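Local coordinates for hypothetical protein (Bacteroides ovatus, PDB 4EPS) that is probably a component of the fimbrium tip, part of the filamentous surface appendages that mediate cell adhesion and biofilm formation, at residues L339-G344 and T501-F506; T156-L161 and M247-Y252. All coordinates share one frame; numbering follows the deposited sequence. Where two conformers were deposited one is given.

Contact 1 of 2, residues L339-G344 and T501-F506; sequences LYTETG and TYTYRF
The guanidinium of Arg-505 lies against Thr-341: CB of Thr-341 sits over one face, offset toward the rim and 3.5 Å from Arg-505 NE, while water 2 occupies an edge in the plane. That water accepts from NE and donates to Thr-341 OG1. Water 1 does the same between Arg-505 NH1 and Leu-339 O, and NH1 also bonds Ser-338 O. The Phe-506 ring receives CE1 of Tyr-340 at its edge, CE1 to CE1 3.8 Å; the two side chains run side by side with planes at 62°. Glu-342 O stands at the edge of the Tyr-504 ring, whose OH bonds Lys-345 O and which stacks on Tyr-412. An alanine in place of Arg-505 would probably leave waters 1 and 2 and Ser-338 O without their Arg-505 donor and strip the cover from CB of Thr-341. Strand 342-344, outermost within this chain in an antiparallel sheet, pairs with strand 502-509. Tyr-504 N donates to Glu-342 O at 2.8 Å, nearly straight at 170°. Farther along, Gly-344 and Tyr-502 form a hydrogen-bonded pair, N of Gly-344 to O of Tyr-502 3.0 Å and N of Tyr-502 to O of Gly-344 3.1 Å. Thr-341 OG1, anti to its backbone N (chi1 -174°), donates to Tyr-504 O at 2.8 Å. Between the Gly-344 and Tyr-502 pair and the Tyr-504 N to Glu-342 O bond, Thr-343 faces Thr-503 as a non-hydrogen-bonded pair, CG2 of Thr-343 lying 3.6 Å from OG1 of Thr-503.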
ATOM      1  N   LEU A 339     -12.632 -20.959  11.556  1.00 20.85           N
ATOM      2  CA  LEU A 339     -12.009 -22.263  11.265  1.00 20.22           C
ATOM      3  C   LEU A 339     -12.896 -23.359  11.875  1.00 24.27           C
ATOM      4  O   LEU A 339     -12.840 -24.527  11.478  1.00 24.40           O
ATOM      5  CB  LEU A 339     -10.607 -22.365  11.899  1.00 19.92           C
ATOM      6  CG  LEU A 339      -9.567 -21.336  11.437  1.00 21.11           C
ATOM      7  CD1 LEU A 339      -8.166 -21.712  11.950  1.00 21.11           C
ATOM      8  CD2 LEU A 339      -9.539 -21.213   9.922  1.00 20.08           C
ATOM      9  N   TYR A 340     -13.639 -22.980  12.916  1.00 22.31           N
ATOM     10  CA  TYR A 340     -14.564 -23.883  13.609  1.00 22.49           C
ATOM     11  C   TYR A 340     -15.622 -24.418  12.671  1.00 25.43           C
ATOM     12  O   TYR A 340     -16.215 -23.655  11.893  1.00 23.34           O
ATOM     13  CB  TYR A 340     -15.259 -23.139  14.767  1.00 23.48           C
ATOM     14  CG  TYR A 340     -16.300 -23.961  15.517  1.00 26.64           C
ATOM     15  CD1 TYR A 340     -17.619 -24.047  15.058  1.00 28.97           C
ATOM     16  CD2 TYR A 340     -15.961 -24.683  16.658  1.00 27.52           C
ATOM     17  CE1 TYR A 340     -18.567 -24.838  15.712  1.00 29.30           C
ATOM     18  CE2 TYR A 340     -16.914 -25.442  17.347  1.00 28.12           C
ATOM     19  CZ  TYR A 340     -18.212 -25.520  16.864  1.00 35.47           C
ATOM     20  OH  TYR A 340     -19.154 -26.264  17.524  1.00 38.32           O
ATOM     21  N   THR A 341     -15.898 -25.721  12.763  1.00 21.58           N
ATOM     22  CA  THR A 341     -17.028 -26.316  12.030  1.00 21.72           C
ATOM     23  C   THR A 341     -17.455 -27.610  12.730  1.00 29.26           C
ATOM     24  O   THR A 341     -16.615 -28.435  13.101  1.00 27.59           O
ATOM     25  CB  THR A 341     -16.800 -26.511  10.521  1.00 23.58           C
ATOM     26  OG1 THR A 341     -18.032 -26.954   9.930  1.00 26.35           O
ATOM     27  CG2 THR A 341     -15.662 -27.506  10.185  1.00 25.56           C
ATOM     28  N   GLU A 342     -18.761 -27.765  12.911  1.00 26.17           N
ATOM     29  CA  GLU A 342     -19.368 -28.969  13.491  1.00 26.44           C
ATOM     30  C   GLU A 342     -20.712 -29.149  12.863  1.00 30.17           C
ATOM     31  O   GLU A 342     -21.233 -28.196  12.285  1.00 28.21           O
ATOM     32  CB  GLU A 342     -19.528 -28.865  15.032  1.00 27.91           C
ATOM     33  CG  GLU A 342     -18.254 -28.814  15.869  1.00 40.43           C
ATOM     34  CD  GLU A 342     -17.242 -29.940  15.754  1.00 58.03           C
ATOM     35  OE1 GLU A 342     -17.644 -31.092  15.474  1.00 49.77           O
ATOM     36  OE2 GLU A 342     -16.038 -29.663  15.961  1.00 48.60           O
ATOM     37  N   THR A 343     -21.291 -30.359  12.977  1.00 27.32           N
ATOM     38  CA  THR A 343     -22.655 -30.632  12.519  1.00 26.91           C
ATOM     39  C   THR A 343     -23.530 -30.742  13.751  1.00 31.45           C
ATOM     40  O   THR A 343     -23.072 -31.198  14.807  1.00 31.76           O
ATOM     41  CB  THR A 343     -22.734 -31.905  11.673  1.00 32.95           C
ATOM     42  OG1 THR A 343     -22.266 -32.992  12.479  1.00 34.72           O
ATOM     43  CG2 THR A 343     -21.955 -31.803  10.380  1.00 29.69           C
ATOM     44  N   GLY A 344     -24.780 -30.323  13.634  1.00 27.82           N
ATOM     45  CA  GLY A 344     -25.700 -30.420  14.765  1.00 27.99           C
ATOM     46  C   GLY A 344     -27.072 -29.888  14.438  1.00 31.41           C
ATOM     47  O   GLY A 344     -27.311 -29.430  13.310  1.00 27.29           O
ATOM     48  N   THR A 501     -29.991 -32.227  11.172  1.00 28.64           N
ATOM     49  CA  THR A 501     -28.568 -32.004  11.433  1.00 28.50           C
ATOM     50  C   THR A 501     -27.909 -31.441  10.190  1.00 30.30           C
ATOM     51  O   THR A 501     -27.902 -32.110   9.157  1.00 30.82           O
ATOM     52  CB  THR A 501     -27.888 -33.321  11.880  1.00 37.46           C
ATOM     53  OG1 THR A 501     -28.475 -33.746  13.110  1.00 36.31           O
ATOM     54  CG2 THR A 501     -26.375 -33.164  12.076  1.00 33.77           C
ATOM     55  N   TYR A 502     -27.362 -30.219  10.288  1.00 24.39           N
ATOM     56  CA  TYR A 502     -26.632 -29.601   9.180  1.00 22.60           C
ATOM     57  C   TYR A 502     -25.300 -29.027   9.711  1.00 24.28           C
ATOM     58  O   TYR A 502     -25.003 -29.141  10.903  1.00 24.23           O
ATOM     59  CB  TYR A 502     -27.463 -28.531   8.446  1.00 23.23           C
ATOM     60  CG  TYR A 502     -28.803 -29.019   7.933  1.00 24.85           C
ATOM     61  CD1 TYR A 502     -28.884 -29.914   6.861  1.00 26.53           C
ATOM     62  CD2 TYR A 502     -29.987 -28.618   8.535  1.00 26.11           C
ATOM     63  CE1 TYR A 502     -30.124 -30.341   6.366  1.00 28.22           C
ATOM     64  CE2 TYR A 502     -31.230 -29.059   8.066  1.00 27.52           C
ATOM     65  CZ  TYR A 502     -31.290 -29.938   7.000  1.00 33.15           C
ATOM     66  OH  TYR A 502     -32.530 -30.367   6.573  1.00 38.69           O
ATOM     67  N   THR A 503     -24.517 -28.411   8.826  1.00 20.60           N
ATOM     68  CA  THR A 503     -23.177 -27.924   9.171  1.00 19.75           C
ATOM     69  C   THR A 503     -23.188 -26.486   9.605  1.00 24.35           C
ATOM     70  O   THR A 503     -23.820 -25.631   8.969  1.00 22.56           O
ATOM     71  CB  THR A 503     -22.228 -28.111   7.973  1.00 23.96           C
ATOM     72  OG1 THR A 503     -22.225 -29.495   7.641  1.00 23.92           O
ATOM     73  CG2 THR A 503     -20.788 -27.683   8.284  1.00 21.62           C
ATOM     74  N   TYR A 504     -22.430 -26.218  10.662  1.00 22.51           N
ATOM     75  CA  TYR A 504     -22.194 -24.867  11.146  1.00 21.75           C
ATOM     76  C   TYR A 504     -20.865 -24.294  10.673  1.00 24.33           C
ATOM     77  O   TYR A 504     -19.828 -24.950  10.773  1.00 22.88           O
ATOM     78  CB  TYR A 504     -22.136 -24.865  12.684  1.00 22.68           C
ATOM     79  CG  TYR A 504     -23.481 -24.937  13.360  1.00 24.76           C
ATOM     80  CD1 TYR A 504     -24.226 -23.786  13.590  1.00 27.08           C
ATOM     81  CD2 TYR A 504     -23.976 -26.148  13.846  1.00 25.52           C
ATOM     82  CE1 TYR A 504     -25.448 -23.836  14.253  1.00 28.04           C
ATOM     83  CE2 TYR A 504     -25.204 -26.212  14.500  1.00 27.03           C
ATOM     84  CZ  TYR A 504     -25.927 -25.051  14.717  1.00 28.84           C
ATOM     85  OH  TYR A 504     -27.127 -25.090  15.364  1.00 28.75           O
ATOM     86  N   ARG A 505     -20.898 -23.040  10.258  1.00 20.27           N
ATOM     87  CA  ARG A 505     -19.744 -22.144  10.088  1.00 20.87           C
ATOM     88  C   ARG A 505     -20.171 -20.832  10.745  1.00 25.44           C
ATOM     89  O   ARG A 505     -21.318 -20.425  10.564  1.00 27.41           O
ATOM     90  CB  ARG A 505     -19.364 -21.930   8.612  1.00 21.04           C
ATOM     91  CG  ARG A 505     -18.598 -23.089   7.984  1.00 23.65           C
ATOM     92  CD  ARG A 505     -17.117 -23.052   8.368  1.00 23.83           C
ATOM     93  NE  ARG A 505     -16.437 -24.235   7.841  1.00 25.04           N
ATOM     94  CZ  ARG A 505     -15.128 -24.435   7.888  1.00 29.19           C
ATOM     95  NH1 ARG A 505     -14.327 -23.530   8.447  1.00 21.68           N
ATOM     96  NH2 ARG A 505     -14.610 -25.560   7.421  1.00 23.87           N
ATOM     97  N   PHE A 506     -19.329 -20.238  11.570  1.00 22.23           N
ATOM     98  CA  PHE A 506     -19.673 -18.968  12.201  1.00 20.66           C
ATOM     99  C   PHE A 506     -18.965 -17.847  11.486  1.00 22.07           C
ATOM    100  O   PHE A 506     -17.911 -18.044  10.875  1.00 20.95           O
ATOM    101  CB  PHE A 506     -19.308 -18.978  13.703  1.00 21.01           C
ATOM    102  CG  PHE A 506     -20.289 -19.834  14.472  1.00 22.11           C
ATOM    103  CD1 PHE A 506     -20.092 -21.212  14.596  1.00 25.05           C
ATOM    104  CD2 PHE A 506     -21.422 -19.270  15.051  1.00 23.44           C
ATOM    105  CE1 PHE A 506     -21.032 -22.014  15.268  1.00 26.55           C
ATOM    106  CE2 PHE A 506     -22.355 -20.073  15.732  1.00 26.20           C
ATOM    107  CZ  PHE A 506     -22.171 -21.442  15.801  1.00 24.77           C
TER
HETATM  108  O   HOH W   1     -11.928 -25.090   8.982  1.00 32.77           O
HETATM  109  O   HOH W   2     -17.469 -26.802   7.193  1.00 27.50           O

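Contact 2 of 2, residues T156-L161 and M247-Y252; sequences THRMSL and MKEGKY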
ATOM      1  N   THR A 156      -1.962  16.242  46.193  1.00 25.02           N
ATOM      2  CA  THR A 156      -0.879  15.462  45.593  0.60 24.77           C
ATOM      3  C   THR A 156      -1.147  13.975  45.925  1.00 28.22           C
ATOM      4  O   THR A 156      -1.618  13.671  47.020  1.00 26.96           O
ATOM      5  CB  THR A 156       0.481  16.002  46.086  0.60 36.71           C
ATOM      6  OG1 THR A 156       0.522  17.413  45.860  0.60 41.58           O
ATOM      7  CG2 THR A 156       1.663  15.370  45.384  0.60 34.22           C
ATOM      8  N   HIS A 157      -0.851  13.078  44.989  1.00 24.48           N
ATOM      9  CA  HIS A 157      -1.033  11.629  45.150  1.00 23.54           C
ATOM     10  C   HIS A 157       0.070  11.098  46.055  1.00 26.65           C
ATOM     11  O   HIS A 157       1.260  11.426  45.852  1.00 25.36           O
ATOM     12  CB  HIS A 157      -1.021  10.930  43.781  1.00 23.69           C
ATOM     13  CG  HIS A 157      -2.179  11.301  42.906  1.00 25.85           C
ATOM     14  ND1 HIS A 157      -3.259  10.456  42.752  1.00 27.00           N
ATOM     15  CD2 HIS A 157      -2.393  12.424  42.178  1.00 26.76           C
ATOM     16  CE1 HIS A 157      -4.073  11.058  41.893  1.00 25.98           C
ATOM     17  NE2 HIS A 157      -3.599  12.253  41.531  1.00 26.32           N
ATOM     18  N   ARG A 158      -0.315  10.291  47.060  1.00 24.25           N
ATOM     19  CA  ARG A 158       0.646   9.756  48.022  0.60 24.10           C
ATOM     20  C   ARG A 158       1.237   8.411  47.577  1.00 28.11           C
ATOM     21  O   ARG A 158       2.291   8.020  48.067  1.00 27.44           O
ATOM     22  CB  ARG A 158      -0.008   9.634  49.403  0.60 25.18           C
ATOM     23  CG  ARG A 158      -0.447  10.991  49.980  0.60 30.48           C
ATOM     24  CD  ARG A 158       0.689  12.000  50.067  0.60 37.19           C
ATOM     25  NE  ARG A 158       1.615  11.660  51.142  0.60 39.40           N
ATOM     26  CZ  ARG A 158       1.625  12.242  52.337  0.60 48.70           C
ATOM     27  NH1 ARG A 158       0.776  13.223  52.612  0.60 33.04           N
ATOM     28  NH2 ARG A 158       2.489  11.853  53.263  0.60 34.47           N
HETATM   29  N   MSE A 159       0.568   7.705  46.658  1.00 23.36           N
HETATM   30  CA  MSE A 159       1.079   6.422  46.185  1.00 22.38           C
HETATM   31  C   MSE A 159       1.946   6.644  44.950  1.00 25.80           C
HETATM   32  O   MSE A 159       2.043   7.769  44.444  1.00 25.23           O
HETATM   33  CB  MSE A 159      -0.106   5.460  45.843  1.00 23.57           C
HETATM   34  CG  MSE A 159      -0.986   5.119  47.063  1.00 28.35           C
HETATM   35 SE   MSE A 159       0.047   4.253  48.500  0.75 33.96          SE
HETATM   36  CE  MSE A 159       0.078   5.727  49.830  1.00 30.14           C
ATOM     37  N   SER A 160       2.551   5.564  44.446  1.00 23.51           N
ATOM     38  CA  SER A 160       3.314   5.608  43.204  1.00 22.39           C
ATOM     39  C   SER A 160       2.485   4.888  42.161  1.00 25.46           C
ATOM     40  O   SER A 160       1.503   4.236  42.520  1.00 24.39           O
ATOM     41  CB  SER A 160       4.694   4.977  43.394  1.00 29.28           C
ATOM     42  OG  SER A 160       5.498   5.307  42.270  1.00 35.19           O
ATOM     43  N   LEU A 161       2.841   5.009  40.884  1.00 21.41           N
ATOM     44  CA  LEU A 161       2.025   4.398  39.837  1.00 21.28           C
ATOM     45  C   LEU A 161       2.846   3.632  38.812  1.00 27.12           C
ATOM     46  O   LEU A 161       3.804   4.167  38.249  1.00 27.31           O
ATOM     47  CB  LEU A 161       1.212   5.503  39.131  1.00 20.77           C
ATOM     48  CG  LEU A 161       0.233   5.043  38.026  1.00 24.58           C
ATOM     49  CD1 LEU A 161      -0.934   4.205  38.640  1.00 23.56           C
ATOM     50  CD2 LEU A 161      -0.288   6.224  37.269  1.00 25.59           C
HETATM   51  N   MSE A 247       9.723   3.595  42.130  1.00 26.56           N
HETATM   52  CA  MSE A 247       8.431   3.855  42.787  1.00 24.82           C
HETATM   53  C   MSE A 247       8.493   5.093  43.687  1.00 32.25           C
HETATM   54  O   MSE A 247       8.618   4.981  44.909  1.00 33.70           O
HETATM   55  CB  MSE A 247       7.984   2.608  43.566  1.00 24.70           C
HETATM   56  CG  MSE A 247       7.859   1.362  42.679  1.00 28.46           C
HETATM   57 SE   MSE A 247       6.203   1.436  41.616  0.75 33.71          SE
HETATM   58  CE  MSE A 247       6.887   2.179  39.934  1.00 29.70           C
ATOM     59  N   LYS A 248       8.438   6.275  43.066  1.00 30.82           N
ATOM     60  CA  LYS A 248       8.490   7.554  43.796  1.00 31.84           C
ATOM     61  C   LYS A 248       7.078   8.052  44.068  1.00 32.25           C
ATOM     62  O   LYS A 248       6.214   7.937  43.199  1.00 28.99           O
ATOM     63  CB  LYS A 248       9.260   8.611  42.990  1.00 36.13           C
ATOM     64  CG  LYS A 248      10.771   8.391  42.956  1.00 57.31           C
ATOM     65  CD  LYS A 248      11.470   9.625  42.401  1.00 73.65           C
ATOM     66  CE  LYS A 248      12.951   9.643  42.698  1.00 89.66           C
ATOM     67  NZ  LYS A 248      13.531  11.000  42.499  1.00 97.60           N
ATOM     68  N   GLU A 249       6.859   8.607  45.260  1.00 28.51           N
ATOM     69  CA  GLU A 249       5.563   9.157  45.662  1.00 27.81           C
ATOM     70  C   GLU A 249       5.094  10.231  44.681  1.00 29.63           C
ATOM     71  O   GLU A 249       5.864  11.133  44.331  1.00 27.78           O
ATOM     72  CB  GLU A 249       5.695   9.722  47.086  1.00 29.55           C
ATOM     73  CG  GLU A 249       4.463  10.397  47.635  1.00 37.98           C
ATOM     74  CD  GLU A 249       4.710  11.135  48.944  1.00 52.86           C
ATOM     75  OE1 GLU A 249       5.704  10.820  49.634  1.00 49.10           O
ATOM     76  OE2 GLU A 249       3.895  12.020  49.285  1.00 48.00           O
ATOM     77  N   GLY A 250       3.844  10.107  44.216  1.00 25.38           N
ATOM     78  CA  GLY A 250       3.262  11.058  43.284  1.00 24.42           C
ATOM     79  C   GLY A 250       3.844  11.018  41.889  1.00 27.07           C
ATOM     80  O   GLY A 250       3.669  11.961  41.111  1.00 25.95           O
ATOM     81  N   LYS A 251       4.537   9.923  41.554  1.00 23.14           N
ATOM     82  CA  LYS A 251       5.139   9.797  40.232  1.00 23.28           C
ATOM     83  C   LYS A 251       4.826   8.447  39.626  1.00 25.94           C
ATOM     84  O   LYS A 251       4.462   7.516  40.344  1.00 25.96           O
ATOM     85  CB  LYS A 251       6.678  10.008  40.304  1.00 26.63           C
ATOM     86  CG  LYS A 251       7.043  11.398  40.849  1.00 34.21           C
ATOM     87  CD  LYS A 251       8.464  11.771  40.529  1.00 50.10           C
ATOM     88  CE  LYS A 251       8.769  13.188  40.965  1.00 60.27           C
ATOM     89  NZ  LYS A 251      10.107  13.622  40.479  1.00 72.24           N
ATOM     90  N   TYR A 252       4.925   8.355  38.301  1.00 22.80           N
ATOM     91  CA  TYR A 252       4.688   7.091  37.619  1.00 22.83           C
ATOM     92  C   TYR A 252       5.915   6.634  36.829  1.00 27.05           C
ATOM     93  O   TYR A 252       6.728   7.447  36.366  1.00 26.13           O
ATOM     94  CB  TYR A 252       3.459   7.177  36.665  1.00 23.58           C
ATOM     95  CG  TYR A 252       3.666   7.981  35.401  1.00 25.03           C
ATOM     96  CD1 TYR A 252       4.234   7.402  34.266  1.00 26.92           C
ATOM     97  CD2 TYR A 252       3.213   9.294  35.308  1.00 26.01           C
ATOM     98  CE1 TYR A 252       4.402   8.131  33.087  1.00 27.45           C
ATOM     99  CE2 TYR A 252       3.335  10.020  34.121  1.00 27.63           C
ATOM    100  CZ  TYR A 252       3.944   9.439  33.019  1.00 35.97           C
ATOM    101  OH  TYR A 252       4.067  10.162  31.865  1.00 37.52           O
TER
HETATM  102  O   HOH W   3       2.747  13.147  47.273  1.00 50.38           O
HETATM  103  O   HOH W   4       4.233  10.117  52.131  1.00 47.03           O
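Ser-160 is tucked against the turn of the other segment, its OG anti to the backbone N (chi1 -167°) and 2.9 Å from Lys-248 O and 3.1 Å from Lys-251 O. CB and the selenium of selenomethionine Met-247 close in on the same hydroxyl. Beside it Gly-250 N donates to Met-159 O at 3.0 Å, from above the carbonyl plane. Lys-248 to Lys-251 form a type II beta turn, with Gly-250 at the positive phi that favours glycine and its CA 3.3 Å from His-157 O. The turn leads into strand 251-256, which runs parallel to strand 148-174 in the fimbrillin-like region: Leu-161 N bonds Lys-251 O at 3.0 Å, and CB of Leu-161 packs on CB of Tyr-252 at 3.7 Å. The other end is looser and wetter. In the conformer of Arg-158 given, one of two deposited, Arg-158 and Glu-249 lie side by side, guanidinium and carboxylate planes 11° apart, joined by a salt bridge from NE to OE2 of 3.0 Å. There water 4 links Arg-158 NH2 to Glu-249 OE1, and NH2 makes a salt bridge of its own to Asp-108. Water 3 donates to both Glu-249 OE2 and His-157 O.

Contact 2 comes first along the chain and closes before contact 1 opens. Their centres lie 53 Å apart, on opposite sides of the chain's centre, and about 38 Å separates their nearest atoms. They share no strand or sheet. Contact 2 joins strands 148-174 and 251-256 within the fimbrillin-like range, across an interval that holds strands but no helix. Contact 1 pairs strand 342-344 with strand 502-509, the last strand of the chain, across an interval rich in helices; helices 408-419 and 446-458 of that interval lay side chains against contact 1. The two contacts therefore tie together separate parts of an elongated chain, each in a different sheet.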